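Local coordinates for Hen1 (Anabaena variabilis, PDB 3JWH), which probably methylates the 2'-hydroxyl of the 3'-terminal nucleotide of RNA, drawing the methyl group from S-adenosylmethionine through a Rossmann-like methyltransferase domain, at residues A24-N29 with D50-Q55; I34-G39 with T57-S62; A105-E110 with I135-T140; T140-Y145 with P201-V206. All coordinates share one frame; numbering follows the deposited sequence.

Contact 1: residues A24-N29 with D50-Q55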
loop_
_atom_site.group_PDB
_atom_site.type_symbol
_atom_site.label_atom_id
_atom_site.label_comp_id
_atom_site.label_asym_id
_atom_site.label_seq_id
_atom_site.Cartn_x
_atom_site.Cartn_y
_atom_site.Cartn_z
ATOM N N ALA A 24 4.957 -5.771 8.069
ATOM C CA ALA A 24 4.748 -4.475 8.707
ATOM C C ALA A 24 3.345 -4.372 9.323
ATOM O O ALA A 24 3.183 -3.837 10.414
ATOM C CB ALA A 24 4.976 -3.348 7.703
ATOM N N LEU A 25 2.338 -4.886 8.619
ATOM C CA LEU A 25 0.969 -4.858 9.122
ATOM C C LEU A 25 0.872 -5.582 10.449
ATOM O O LEU A 25 0.285 -5.076 11.413
ATOM C CB LEU A 25 0.019 -5.515 8.119
ATOM C CG LEU A 25 -0.264 -4.691 6.859
ATOM C CD1 LEU A 25 -1.081 -5.497 5.900
ATOM C CD2 LEU A 25 -1.003 -3.402 7.242
ATOM N N LYS A 26 1.459 -6.773 10.492
ATOM C CA LYS A 26 1.426 -7.596 11.695
ATOM C C LYS A 26 2.100 -6.960 12.905
ATOM O O LYS A 26 1.557 -7.017 14.004
ATOM C CB LYS A 26 2.014 -8.984 11.393
ATOM C CG LYS A 26 1.038 -9.875 10.611
ATOM C CD LYS A 26 1.600 -11.248 10.276
ATOM C CE LYS A 26 0.509 -12.136 9.691
ATOM N NZ LYS A 26 0.993 -13.487 9.291
ATOM N N GLN A 27 3.258 -6.336 12.709
ATOM C CA GLN A 27 3.958 -5.690 13.816
ATOM C C GLN A 27 3.155 -4.533 14.426
ATOM O O GLN A 27 3.320 -4.200 15.604
ATOM C CB GLN A 27 5.318 -5.178 13.358
ATOM C CG GLN A 27 6.169 -6.241 12.710
ATOM C CD GLN A 27 7.642 -5.905 12.753
ATOM O OE1 GLN A 27 8.065 -4.838 12.289
ATOM N NE2 GLN A 27 8.436 -6.809 13.313
ATOM N N SER A 28 2.300 -3.917 13.615
ATOM C CA SER A 28 1.452 -2.820 14.066
ATOM C C SER A 28 0.109 -3.394 14.515
ATOM O O SER A 28 -0.776 -2.658 14.939
ATOM C CB SER A 28 1.210 -1.836 12.917
ATOM O OG SER A 28 2.428 -1.354 12.386
ATOM N N ASN A 29 -0.042 -4.709 14.411
ATOM C CA ASN A 29 -1.286 -5.372 14.793
ATOM C C ASN A 29 -2.473 -4.738 14.050
ATOM O O ASN A 29 -3.517 -4.436 14.639
ATOM C CB ASN A 29 -1.482 -5.282 16.312
ATOM C CG ASN A 29 -2.689 -6.081 16.804
ATOM O OD1 ASN A 29 -2.989 -7.166 16.296
ATOM N ND2 ASN A 29 -3.372 -5.550 17.813
ATOM N N ASP A 50 -5.019 -15.374 5.003
ATOM C CA ASP A 50 -4.469 -15.310 6.355
ATOM C C ASP A 50 -5.491 -14.838 7.382
ATOM O O ASP A 50 -5.818 -13.653 7.435
ATOM C CB ASP A 50 -3.274 -14.363 6.353
ATOM C CG ASP A 50 -2.436 -14.471 7.608
ATOM O OD1 ASP A 50 -2.996 -14.835 8.665
ATOM O OD2 ASP A 50 -1.222 -14.174 7.535
ATOM N N SER A 51 -5.963 -15.757 8.220
ATOM C CA SER A 51 -6.966 -15.444 9.240
ATOM C C SER A 51 -6.576 -14.402 10.300
ATOM O O SER A 51 -7.391 -14.042 11.161
ATOM C CB SER A 51 -7.423 -16.738 9.927
ATOM O OG SER A 51 -6.371 -17.329 10.663
ATOM N N PHE A 52 -5.341 -13.914 10.249
ATOM C CA PHE A 52 -4.884 -12.896 11.198
ATOM C C PHE A 52 -5.678 -11.612 10.954
ATOM O O PHE A 52 -6.042 -10.891 11.882
ATOM C CB PHE A 52 -3.393 -12.614 10.976
ATOM C CG PHE A 52 -2.897 -11.369 11.664
ATOM C CD1 PHE A 52 -2.499 -11.402 12.997
ATOM C CD2 PHE A 52 -2.816 -10.166 10.972
ATOM C CE1 PHE A 52 -2.018 -10.253 13.632
ATOM C CE2 PHE A 52 -2.340 -9.011 11.594
ATOM C CZ PHE A 52 -1.938 -9.056 12.929
ATOM N N PHE A 53 -5.929 -11.350 9.680
ATOM C CA PHE A 53 -6.654 -10.182 9.211
ATOM C C PHE A 53 -8.154 -10.368 9.386
ATOM O O PHE A 53 -8.707 -11.399 9.013
ATOM C CB PHE A 53 -6.257 -9.950 7.758
ATOM C CG PHE A 53 -4.795 -9.666 7.598
ATOM C CD1 PHE A 53 -4.265 -8.455 8.041
ATOM C CD2 PHE A 53 -3.928 -10.647 7.126
ATOM C CE1 PHE A 53 -2.896 -8.228 8.024
ATOM C CE2 PHE A 53 -2.556 -10.437 7.103
ATOM C CZ PHE A 53 -2.035 -9.227 7.554
ATOM N N GLU A 54 -8.796 -9.368 9.982
ATOM C CA GLU A 54 -10.227 -9.416 10.274
ATOM C C GLU A 54 -11.105 -8.720 9.241
ATOM O O GLU A 54 -12.329 -8.849 9.252
ATOM C CB GLU A 54 -10.484 -8.840 11.670
ATOM C CG GLU A 54 -10.088 -9.789 12.803
ATOM C CD GLU A 54 -10.373 -9.226 14.188
ATOM O OE1 GLU A 54 -11.397 -8.514 14.368
ATOM O OE2 GLU A 54 -9.580 -9.515 15.111
ATOM N N GLN A 55 -10.472 -7.984 8.343
ATOM C CA GLN A 55 -11.197 -7.308 7.289
ATOM C C GLN A 55 -10.229 -6.864 6.215
ATOM O O GLN A 55 -9.207 -6.249 6.505
ATOM C CB GLN A 55 -11.965 -6.109 7.831
ATOM C CG GLN A 55 -12.706 -5.341 6.756
ATOM C CD GLN A 55 -13.634 -4.286 7.346
ATOM O OE1 GLN A 55 -13.449 -3.849 8.482
ATOM N NE2 GLN A 55 -14.623 -3.870 6.572
#
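Lys26 and Phe52 mark the closest CA approach of the two segments, 8.3 Å, where the C-terminal end of helix 13-27, closed by a Schellman motif at Asn29, faces a type I beta turn from Asp50 to Phe53 in the Rossmann-like methyltransferase fold. Side chains bridge that gap. Lys26 runs out extended beyond CG and lays its aliphatic part over one face of the Phe52 ring, CG standing 3.9 Å from the centroid in a CH-pi contact. Its tip then meets Asp50 end to end: NZ lies 2.9 Å from Asp50 OD2, which uses its syn lone pair, in a salt bridge. The Phe53 ring is in turn covered by Phe52, whose CD2 sits above its centre, while Leu25 crosses Phe53 at about a right angle, CD1 3.9 Å from CE1. Leu47 of helix 42-49 packs against both Leu25 and Phe53. The carboxylate that receives Lys26 is itself steadied by an Asx turn, Phe52 N donating to Asp50 OD1 over 3.0 Å and coming from above the carboxylate plane.

Contact 2: residues I34-G39 with T57-S62. With SAH (S-adenosyl-L-homocysteine), chain C.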
loop_
_atom_site.group_PDB
_atom_site.type_symbol
_atom_site.label_atom_id
_atom_site.label_comp_id
_atom_site.label_asym_id
_atom_site.label_seq_id
_atom_site.Cartn_x
_atom_site.Cartn_y
_atom_site.Cartn_z
ATOM N N ILE A 34 -7.236 -1.743 4.376
ATOM C CA ILE A 34 -7.780 -1.296 3.127
ATOM C C ILE A 34 -6.635 -1.048 2.153
ATOM O O ILE A 34 -5.750 -0.259 2.412
ATOM C CB ILE A 34 -8.653 -0.020 3.299
ATOM C CG1 ILE A 34 -9.191 0.413 1.940
ATOM C CG2 ILE A 34 -7.845 1.110 3.902
ATOM C CD1 ILE A 34 -10.297 1.497 2.020
ATOM N N ASP A 35 -6.675 -1.728 1.014
ATOM C CA ASP A 35 -5.645 -1.596 -0.008
ATOM C C ASP A 35 -6.058 -0.629 -1.126
ATOM O O ASP A 35 -6.893 -0.962 -1.971
ATOM C CB ASP A 35 -5.343 -2.976 -0.574
ATOM C CG ASP A 35 -4.138 -2.981 -1.481
ATOM O OD1 ASP A 35 -3.177 -2.226 -1.207
ATOM O OD2 ASP A 35 -4.147 -3.757 -2.462
ATOM N N LEU A 36 -5.472 0.559 -1.122
ATOM C CA LEU A 36 -5.805 1.587 -2.108
ATOM C C LEU A 36 -5.009 1.418 -3.406
ATOM O O LEU A 36 -3.795 1.526 -3.418
ATOM C CB LEU A 36 -5.584 2.971 -1.495
ATOM C CG LEU A 36 -6.243 3.169 -0.119
ATOM C CD1 LEU A 36 -5.735 4.444 0.520
ATOM C CD2 LEU A 36 -7.761 3.195 -0.264
ATOM N N GLY A 37 -5.721 1.171 -4.496
ATOM C CA GLY A 37 -5.087 0.941 -5.779
ATOM C C GLY A 37 -4.690 -0.522 -5.732
ATOM O O GLY A 37 -3.561 -0.893 -6.042
ATOM N N CYS A 38 -5.640 -1.361 -5.343
ATOM C CA CYS A 38 -5.406 -2.791 -5.187
ATOM C C CYS A 38 -5.075 -3.593 -6.451
ATOM O O CYS A 38 -4.571 -4.709 -6.360
ATOM C CB CYS A 38 -6.603 -3.420 -4.477
ATOM S SG CYS A 38 -8.093 -3.492 -5.472
ATOM N N GLY A 39 -5.360 -3.038 -7.620
ATOM C CA GLY A 39 -5.067 -3.757 -8.841
ATOM C C GLY A 39 -5.716 -5.130 -8.893
ATOM O O GLY A 39 -6.864 -5.302 -8.472
ATOM N N THR A 57 -10.222 -4.882 2.498
ATOM C CA THR A 57 -10.948 -4.125 1.498
ATOM C C THR A 57 -9.979 -3.621 0.447
ATOM O O THR A 57 -8.973 -3.026 0.787
ATOM C CB THR A 57 -11.671 -2.906 2.093
ATOM O OG1 THR A 57 -12.715 -3.346 2.963
ATOM C CG2 THR A 57 -12.272 -2.065 0.981
ATOM N N GLY A 58 -10.300 -3.856 -0.823
ATOM C CA GLY A 58 -9.470 -3.400 -1.927
ATOM C C GLY A 58 -10.200 -2.352 -2.749
ATOM O O GLY A 58 -11.361 -2.533 -3.097
ATOM N N VAL A 59 -9.515 -1.257 -3.067
ATOM C CA VAL A 59 -10.099 -0.163 -3.825
ATOM C C VAL A 59 -9.309 0.118 -5.102
ATOM O O VAL A 59 -8.092 0.188 -5.059
ATOM C CB VAL A 59 -10.115 1.153 -2.968
ATOM C CG1 VAL A 59 -10.805 2.278 -3.744
ATOM C CG2 VAL A 59 -10.812 0.909 -1.634
ATOM N N ASP A 60 -9.998 0.278 -6.235
ATOM C CA ASP A 60 -9.326 0.613 -7.491
ATOM C C ASP A 60 -10.278 1.337 -8.431
ATOM O O ASP A 60 -11.477 1.081 -8.418
ATOM C CB ASP A 60 -8.790 -0.638 -8.195
ATOM C CG ASP A 60 -7.559 -0.333 -9.045
ATOM O OD1 ASP A 60 -7.696 0.148 -10.190
ATOM O OD2 ASP A 60 -6.442 -0.553 -8.542
ATOM N N VAL A 61 -9.754 2.239 -9.258
ATOM C CA VAL A 61 -10.614 2.954 -10.189
ATOM C C VAL A 61 -10.919 2.113 -11.424
ATOM O O VAL A 61 -11.904 2.356 -12.140
ATOM C CB VAL A 61 -9.998 4.329 -10.602
ATOM C CG1 VAL A 61 -8.809 4.147 -11.513
ATOM C CG2 VAL A 61 -11.076 5.206 -11.255
ATOM N N SER A 62 -10.094 1.086 -11.656
ATOM C CA SER A 62 -10.296 0.229 -12.818
ATOM C C SER A 62 -11.237 -0.967 -12.606
ATOM O O SER A 62 -11.027 -1.800 -11.722
ATOM C CB SER A 62 -8.946 -0.251 -13.343
ATOM O OG SER A 62 -9.111 -1.374 -14.178
HETATM N N SAH C . -0.950 -2.633 -5.894
HETATM C CA SAH C . -1.086 -3.605 -6.991
HETATM C CB SAH C . -0.539 -2.992 -8.282
HETATM C CG SAH C . -1.270 -1.688 -8.604
HETATM S SD SAH C . -0.650 -0.831 -10.098
HETATM C C SAH C . -0.282 -4.865 -6.664
HETATM O O SAH C . 0.884 -4.914 -7.110
HETATM O OXT SAH C . -0.852 -5.745 -5.980
HETATM C "C5'" SAH C . -1.483 0.773 -9.816
HETATM C "C4'" SAH C . -2.951 0.575 -9.432
HETATM O "O4'" SAH C . -3.480 1.831 -8.971
HETATM C "C3'" SAH C . -3.771 0.164 -10.659
HETATM O "O3'" SAH C . -4.794 -0.757 -10.275
HETATM C "C2'" SAH C . -4.384 1.501 -11.076
HETATM O "O2'" SAH C . -5.604 1.258 -11.782
HETATM C "C1'" SAH C . -4.702 2.053 -9.689
HETATM N N9 SAH C . -4.985 3.504 -9.718
HETATM C C8 SAH C . -4.264 4.425 -10.352
HETATM N N7 SAH C . -4.788 5.629 -10.135
HETATM C C5 SAH C . -5.854 5.476 -9.357
HETATM C C6 SAH C . -6.787 6.344 -8.812
HETATM N N6 SAH C . -6.712 7.652 -9.052
HETATM N N1 SAH C . -7.768 5.849 -8.053
HETATM C C2 SAH C . -7.859 4.547 -7.818
HETATM N N3 SAH C . -6.991 3.692 -8.322
HETATM C C4 SAH C . -5.982 4.118 -9.091
#
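Asp60 OD2 is gripped from two directions, by Gly39 N at 2.9 Å, which arrives from above the carboxylate plane, and by the ribose O3' of S-adenosyl-L-homocysteine, whose modelled 2.4 Å separation from OD2 is too short to be read literally. This acidic residue closes the second strand of the Rossmann-like beta-alpha-beta unit 32-36, 42-49, 55-60, and the glycine-containing turn 37-39 follows the first. The other carboxylate oxygen, OD1, takes the ribose O2' at 2.9 Å and, through its anti lone pair, Ser62 N in an Asx turn. With CG anti to the backbone N (chi1 -151°), the carboxylate is carried to the turn and the ribose together. The glycines make room for the ligand: a CB on Gly37 would clash with O4', and one on Gly39 would be crowded by the ligand CA. Both also adopt positive phi.

The strands run parallel, 16° apart. Asp35 bonds through N to Thr57 O and through O to Val59 N, and its carboxylate oxygen OD1 pairs with Thr107 on the next strand. On the face holding Ile34, Leu36 and Val59, Ile34 CD1 lies 3.7 Å from Val59 CG2, with Leu36 CD2 beside the same methyl. Where the strands part, Val59 O receives two donors, Gly37 N at 2.6 Å and Cys38 N at 2.9 Å.

Contact 3: residues A105-E110 with I135-T140. With SAH (S-adenosyl-L-homocysteine), chain C.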
loop_
_atom_site.group_PDB
_atom_site.type_symbol
_atom_site.label_atom_id
_atom_site.label_comp_id
_atom_site.label_asym_id
_atom_site.label_seq_id
_atom_site.Cartn_x
_atom_site.Cartn_y
_atom_site.Cartn_z
ATOM N N ALA A 105 -5.205 0.089 9.051
ATOM C CA ALA A 105 -4.140 0.456 8.125
ATOM C C ALA A 105 -4.601 0.557 6.683
ATOM O O ALA A 105 -5.570 -0.081 6.267
ATOM C CB ALA A 105 -3.005 -0.574 8.220
ATOM N N ALA A 106 -3.889 1.382 5.934
ATOM C CA ALA A 106 -4.128 1.565 4.522
ATOM C C ALA A 106 -2.798 1.193 3.848
ATOM O O ALA A 106 -1.728 1.569 4.329
ATOM C CB ALA A 106 -4.454 3.011 4.242
ATOM N N THR A 107 -2.846 0.433 2.765
ATOM C CA THR A 107 -1.606 0.100 2.062
ATOM C C THR A 107 -1.700 0.727 0.687
ATOM O O THR A 107 -2.744 0.689 0.053
ATOM C CB THR A 107 -1.393 -1.427 1.912
ATOM O OG1 THR A 107 -2.543 -2.019 1.288
ATOM C CG2 THR A 107 -1.140 -2.071 3.268
ATOM N N VAL A 108 -0.609 1.317 0.231
ATOM C CA VAL A 108 -0.562 1.964 -1.074
ATOM C C VAL A 108 0.695 1.336 -1.704
ATOM O O VAL A 108 1.807 1.855 -1.556
ATOM C CB VAL A 108 -0.373 3.500 -0.911
ATOM C CG1 VAL A 108 -0.664 4.195 -2.203
ATOM C CG2 VAL A 108 -1.253 4.029 0.227
ATOM N N ILE A 109 0.505 0.224 -2.400
ATOM C CA ILE A 109 1.600 -0.536 -2.992
ATOM C C ILE A 109 1.844 -0.287 -4.464
ATOM O O ILE A 109 1.004 -0.607 -5.309
ATOM C CB ILE A 109 1.361 -2.034 -2.800
ATOM C CG1 ILE A 109 0.903 -2.290 -1.369
ATOM C CG2 ILE A 109 2.651 -2.822 -3.071
ATOM C CD1 ILE A 109 1.875 -1.802 -0.294
ATOM N N GLU A 110 3.004 0.284 -4.766
ATOM C CA GLU A 110 3.363 0.579 -6.144
ATOM C C GLU A 110 2.245 1.390 -6.800
ATOM O O GLU A 110 1.782 1.073 -7.903
ATOM C CB GLU A 110 3.596 -0.726 -6.913
ATOM C CG GLU A 110 4.553 -1.707 -6.197
ATOM C CD GLU A 110 5.959 -1.133 -5.947
ATOM O OE1 GLU A 110 6.688 -0.855 -6.927
ATOM O OE2 GLU A 110 6.337 -0.964 -4.771
ATOM N N ILE A 135 -2.138 3.359 10.735
ATOM C CA ILE A 135 -0.979 2.920 9.959
ATOM C C ILE A 135 -1.163 3.117 8.468
ATOM O O ILE A 135 -2.246 2.882 7.949
ATOM C CB ILE A 135 -0.703 1.400 10.173
ATOM C CG1 ILE A 135 -0.459 1.107 11.647
ATOM C CG2 ILE A 135 0.467 0.940 9.309
ATOM C CD1 ILE A 135 0.611 1.963 12.247
ATOM N N VAL A 136 -0.104 3.541 7.787
ATOM C CA VAL A 136 -0.113 3.686 6.327
ATOM C C VAL A 136 1.187 3.103 5.751
ATOM O O VAL A 136 2.274 3.572 6.076
ATOM C CB VAL A 136 -0.175 5.150 5.850
ATOM C CG1 VAL A 136 -0.328 5.166 4.352
ATOM C CG2 VAL A 136 -1.323 5.896 6.522
ATOM N N ILE A 137 1.081 2.100 4.892
ATOM C CA ILE A 137 2.268 1.522 4.285
ATOM C C ILE A 137 2.298 1.860 2.802
ATOM O O ILE A 137 1.354 1.577 2.075
ATOM C CB ILE A 137 2.320 -0.015 4.513
ATOM C CG1 ILE A 137 2.476 -0.287 6.004
ATOM C CG2 ILE A 137 3.511 -0.636 3.733
ATOM C CD1 ILE A 137 1.582 -1.403 6.541
ATOM N N VAL A 138 3.384 2.506 2.382
ATOM C CA VAL A 138 3.601 2.924 0.996
ATOM C C VAL A 138 4.916 2.354 0.424
ATOM O O VAL A 138 5.974 2.499 1.035
ATOM C CB VAL A 138 3.705 4.462 0.907
ATOM C CG1 VAL A 138 3.919 4.893 -0.558
ATOM C CG2 VAL A 138 2.466 5.105 1.513
ATOM N N THR A 139 4.864 1.706 -0.736
ATOM C CA THR A 139 6.094 1.194 -1.333
ATOM C C THR A 139 6.177 1.726 -2.741
ATOM O O THR A 139 5.165 1.899 -3.411
ATOM C CB THR A 139 6.144 -0.348 -1.428
ATOM O OG1 THR A 139 5.254 -0.788 -2.450
ATOM C CG2 THR A 139 5.745 -0.984 -0.143
ATOM N N THR A 140 7.389 1.991 -3.200
ATOM C CA THR A 140 7.570 2.488 -4.553
ATOM C C THR A 140 8.911 1.966 -5.072
ATOM O O THR A 140 9.799 1.629 -4.287
ATOM C CB THR A 140 7.530 4.021 -4.577
ATOM O OG1 THR A 140 7.342 4.470 -5.927
ATOM C CG2 THR A 140 8.816 4.610 -3.981
HETATM N N SAH C . -0.950 -2.633 -5.894
HETATM C CA SAH C . -1.086 -3.605 -6.991
HETATM C CB SAH C . -0.539 -2.992 -8.282
HETATM C CG SAH C . -1.270 -1.688 -8.604
HETATM S SD SAH C . -0.650 -0.831 -10.098
HETATM C C SAH C . -0.282 -4.865 -6.664
HETATM O O SAH C . 0.884 -4.914 -7.110
HETATM O OXT SAH C . -0.852 -5.745 -5.980
HETATM C "C5'" SAH C . -1.483 0.773 -9.816
HETATM C "C4'" SAH C . -2.951 0.575 -9.432
HETATM O "O4'" SAH C . -3.480 1.831 -8.971
HETATM C "C3'" SAH C . -3.771 0.164 -10.659
HETATM O "O3'" SAH C . -4.794 -0.757 -10.275
HETATM C "C2'" SAH C . -4.384 1.501 -11.076
HETATM O "O2'" SAH C . -5.604 1.258 -11.782
HETATM C "C1'" SAH C . -4.702 2.053 -9.689
HETATM N N9 SAH C . -4.985 3.504 -9.718
HETATM C C8 SAH C . -4.264 4.425 -10.352
HETATM N N7 SAH C . -4.788 5.629 -10.135
HETATM C C5 SAH C . -5.854 5.476 -9.357
HETATM C C6 SAH C . -6.787 6.344 -8.812
HETATM N N6 SAH C . -6.712 7.652 -9.052
HETATM N N1 SAH C . -7.768 5.849 -8.053
HETATM C C2 SAH C . -7.859 4.547 -7.818
HETATM N N3 SAH C . -6.991 3.692 -8.322
HETATM C C4 SAH C . -5.982 4.118 -9.091
HETATM O O HOH W 1 2.872 3.587 -3.897
#
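The side chains of Glu110 and Thr139 cross at about a right angle where two parallel strands of the Rossmann-like sheet end beside the ligand pocket. Glu110 sets out away from strand 135-141, but a bend at chi2 (-60°) turns the carboxylate back, and Thr139 OG1 donates to the anti lone pair of OE2 at 2.6 Å. Arg17 NE of helix 13-27 forms a salt bridge with the same Glu110 OE2. An alanine at Glu110 would probably leave Thr139 OG1 without its acceptor and Arg17 without its salt-bridge mate. Thr139 holds OG1 between its backbone N and carbonyl carbon (chi1 73°), which also brings that oxygen to 3.4 Å from Ile109 CG2, the two side chains lying oblique to each other. On the face of Val108 and Val138 the valines lie side by side and point the same way, Val108 CB 4.1 Å from Val138 CG2; Phe123 and Leu127 of helix 117-131 pack on this face. At the start of the pair, Ala105 CB meets Ile135 CB at 3.6 Å.

Between the two faces the backbone ladder runs as far as Glu110 N, which donates to Thr139 O at 3.0 Å. A water donates to both Val108 O and Thr139 O. Ile109 O accepts from the amino group of S-adenosyl-L-homocysteine at 2.9 Å, so strand pairing and ligand binding meet in adjacent residues, and the two partners of OE2 fix the carboxylate's rotation beside that carbonyl.

Contact 4: residues T140-Y145 with P201-V206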
loop_
_atom_site.group_PDB
_atom_site.type_symbol
_atom_site.label_atom_id
_atom_site.label_comp_id
_atom_site.label_asym_id
_atom_site.label_seq_id
_atom_site.Cartn_x
_atom_site.Cartn_y
_atom_site.Cartn_z
ATOM N N THR A 140 7.389 1.991 -3.200
ATOM C CA THR A 140 7.570 2.488 -4.553
ATOM C C THR A 140 8.911 1.966 -5.072
ATOM O O THR A 140 9.799 1.629 -4.287
ATOM C CB THR A 140 7.530 4.021 -4.577
ATOM O OG1 THR A 140 7.342 4.470 -5.927
ATOM C CG2 THR A 140 8.816 4.610 -3.981
ATOM N N PRO A 141 9.069 1.871 -6.395
ATOM C CA PRO A 141 10.346 1.367 -6.918
ATOM C C PRO A 141 11.508 2.362 -6.764
ATOM O O PRO A 141 11.334 3.566 -6.957
ATOM C CB PRO A 141 10.031 1.079 -8.394
ATOM C CG PRO A 141 8.516 0.924 -8.434
ATOM C CD PRO A 141 8.071 2.004 -7.468
ATOM N N ASN A 142 12.680 1.842 -6.405
ATOM C CA ASN A 142 13.912 2.635 -6.253
ATOM C C ASN A 142 14.534 2.745 -7.648
ATOM O O ASN A 142 15.236 1.837 -8.083
ATOM C CB ASN A 142 14.881 1.896 -5.317
ATOM C CG ASN A 142 16.239 2.590 -5.176
ATOM O OD1 ASN A 142 16.585 3.474 -5.947
ATOM N ND2 ASN A 142 17.012 2.163 -4.187
ATOM N N ILE A 143 14.273 3.842 -8.352
ATOM C CA ILE A 143 14.809 4.029 -9.703
ATOM C C ILE A 143 16.336 4.061 -9.771
ATOM O O ILE A 143 16.915 4.094 -10.854
ATOM C CB ILE A 143 14.300 5.331 -10.340
ATOM C CG1 ILE A 143 14.574 5.314 -11.847
ATOM C CG2 ILE A 143 15.006 6.517 -9.712
ATOM C CD1 ILE A 143 14.052 6.523 -12.590
ATOM N N GLU A 144 16.993 4.075 -8.620
ATOM C CA GLU A 144 18.453 4.090 -8.597
ATOM C C GLU A 144 18.990 2.666 -8.701
ATOM O O GLU A 144 20.193 2.445 -8.859
ATOM C CB GLU A 144 18.962 4.739 -7.307
ATOM C CG GLU A 144 18.863 6.258 -7.286
ATOM C CD GLU A 144 19.278 6.845 -5.948
ATOM O OE1 GLU A 144 18.510 6.709 -4.970
ATOM O OE2 GLU A 144 20.379 7.434 -5.872
ATOM N N TYR A 145 18.086 1.702 -8.610
ATOM C CA TYR A 145 18.452 0.296 -8.692
ATOM C C TYR A 145 18.126 -0.200 -10.091
ATOM O O TYR A 145 18.839 -1.030 -10.651
ATOM C CB TYR A 145 17.653 -0.496 -7.670
ATOM C CG TYR A 145 18.182 -1.875 -7.364
ATOM C CD1 TYR A 145 18.911 -2.109 -6.202
ATOM C CD2 TYR A 145 17.878 -2.964 -8.185
ATOM C CE1 TYR A 145 19.312 -3.398 -5.846
ATOM C CE2 TYR A 145 18.277 -4.261 -7.839
ATOM C CZ TYR A 145 18.990 -4.469 -6.663
ATOM O OH TYR A 145 19.349 -5.745 -6.278
ATOM N N PRO A 201 16.049 -2.469 -4.235
ATOM C CA PRO A 201 15.200 -2.178 -5.393
ATOM C C PRO A 201 13.810 -1.621 -5.071
ATOM O O PRO A 201 13.195 -0.962 -5.911
ATOM C CB PRO A 201 15.139 -3.524 -6.110
ATOM C CG PRO A 201 15.158 -4.486 -4.974
ATOM C CD PRO A 201 16.238 -3.924 -4.083
ATOM N N THR A 202 13.324 -1.890 -3.863
ATOM C CA THR A 202 12.012 -1.407 -3.435
ATOM C C THR A 202 12.082 -0.611 -2.127
ATOM O O THR A 202 12.569 -1.109 -1.105
ATOM C CB THR A 202 11.010 -2.582 -3.224
ATOM O OG1 THR A 202 10.827 -3.295 -4.454
ATOM C CG2 THR A 202 9.651 -2.052 -2.739
ATOM N N GLN A 203 11.595 0.625 -2.169
ATOM C CA GLN A 203 11.564 1.478 -0.979
ATOM C C GLN A 203 10.185 1.326 -0.325
ATOM O O GLN A 203 9.166 1.248 -1.017
ATOM C CB GLN A 203 11.747 2.945 -1.354
ATOM C CG GLN A 203 12.662 3.201 -2.520
ATOM C CD GLN A 203 12.868 4.673 -2.752
ATOM O OE1 GLN A 203 13.270 5.397 -1.846
ATOM N NE2 GLN A 203 12.597 5.128 -3.961
ATOM N N MET A 204 10.156 1.288 1.001
ATOM C CA MET A 204 8.901 1.172 1.727
ATOM C C MET A 204 8.861 2.224 2.828
ATOM O O MET A 204 9.883 2.567 3.417
ATOM C CB MET A 204 8.744 -0.235 2.330
ATOM C CG MET A 204 7.473 -0.423 3.175
ATOM S SD MET A 204 7.007 -2.146 3.522
ATOM C CE MET A 204 7.706 -2.334 5.082
ATOM N N ALA A 205 7.679 2.771 3.078
ATOM C CA ALA A 205 7.530 3.753 4.130
ATOM C C ALA A 205 6.389 3.311 5.028
ATOM O O ALA A 205 5.297 3.002 4.556
ATOM C CB ALA A 205 7.241 5.112 3.546
ATOM N N VAL A 206 6.666 3.231 6.321
ATOM C CA VAL A 206 5.651 2.856 7.282
ATOM C C VAL A 206 5.368 4.106 8.116
ATOM O O VAL A 206 6.205 4.528 8.914
ATOM C CB VAL A 206 6.131 1.704 8.201
ATOM C CG1 VAL A 206 5.062 1.378 9.223
ATOM C CG2 VAL A 206 6.426 0.454 7.365
#
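Tyr145 lies alongside Pro201, with one ring face against the pyrrolidine: Pro201 CB stands 3.6 Å from the ring centroid, 16° off the normal, in a CH-pi contact. The tyrosine's CG is anti to the backbone N (chi1 -164°), which swings the ring from the start of helix 143-148 over the proline, CE1 reaching Pro201 CD at 3.6 Å. A glycine in place of Tyr145 would probably open a gap over Pro201 and leave the proline ring without its aromatic cover. Asn142, also with CG anti to N, serves as the helix N-cap, OD1 accepting from Glu144 N at 2.8 Å, while ND2 donates to Ser200 O and Val198 O. Gln203, extended beyond CG, lies beside Thr140 and brings its CG to 3.8 Å from Asn142 CB. In the backbone, Thr140 and Gln203 form a hydrogen-bonded pair, and Asn142 N donates to Pro201 O at 2.9 Å. Strand 202-209, last in the chain, thus runs antiparallel between 135-141 and 184-188, giving the order 3-2-1-4-5-7-6 of a class I (Rossmann-like) methyltransferase.

Overall arrangement
Three of the four contacts are joints of one seven-stranded sheet, and the ligand lies where two of them end. Contacts 2 and 3, centres 11 Å apart, are fastened by neighbouring strands 32-36 and 105-109, with Asp35 OD1 2.6 Å from Thr107 OG1, and both touch S-adenosyl-L-homocysteine. Contact 4 carries the sheet onward from contact 3 through shared Thr140 and strand 135-141, Val138 O standing 2.7 Å from Ala205 N; it lies about 20 Å from contact 2, centre to centre. Contact 1 is set apart from the pocket, the side chain of Leu25 being about 12 Å from the ligand, yet Leu25 CD2 packs 3.6 Å from Ala105 CB of contact 3, and Ala24 touches Met204 and Val206 of contact 4.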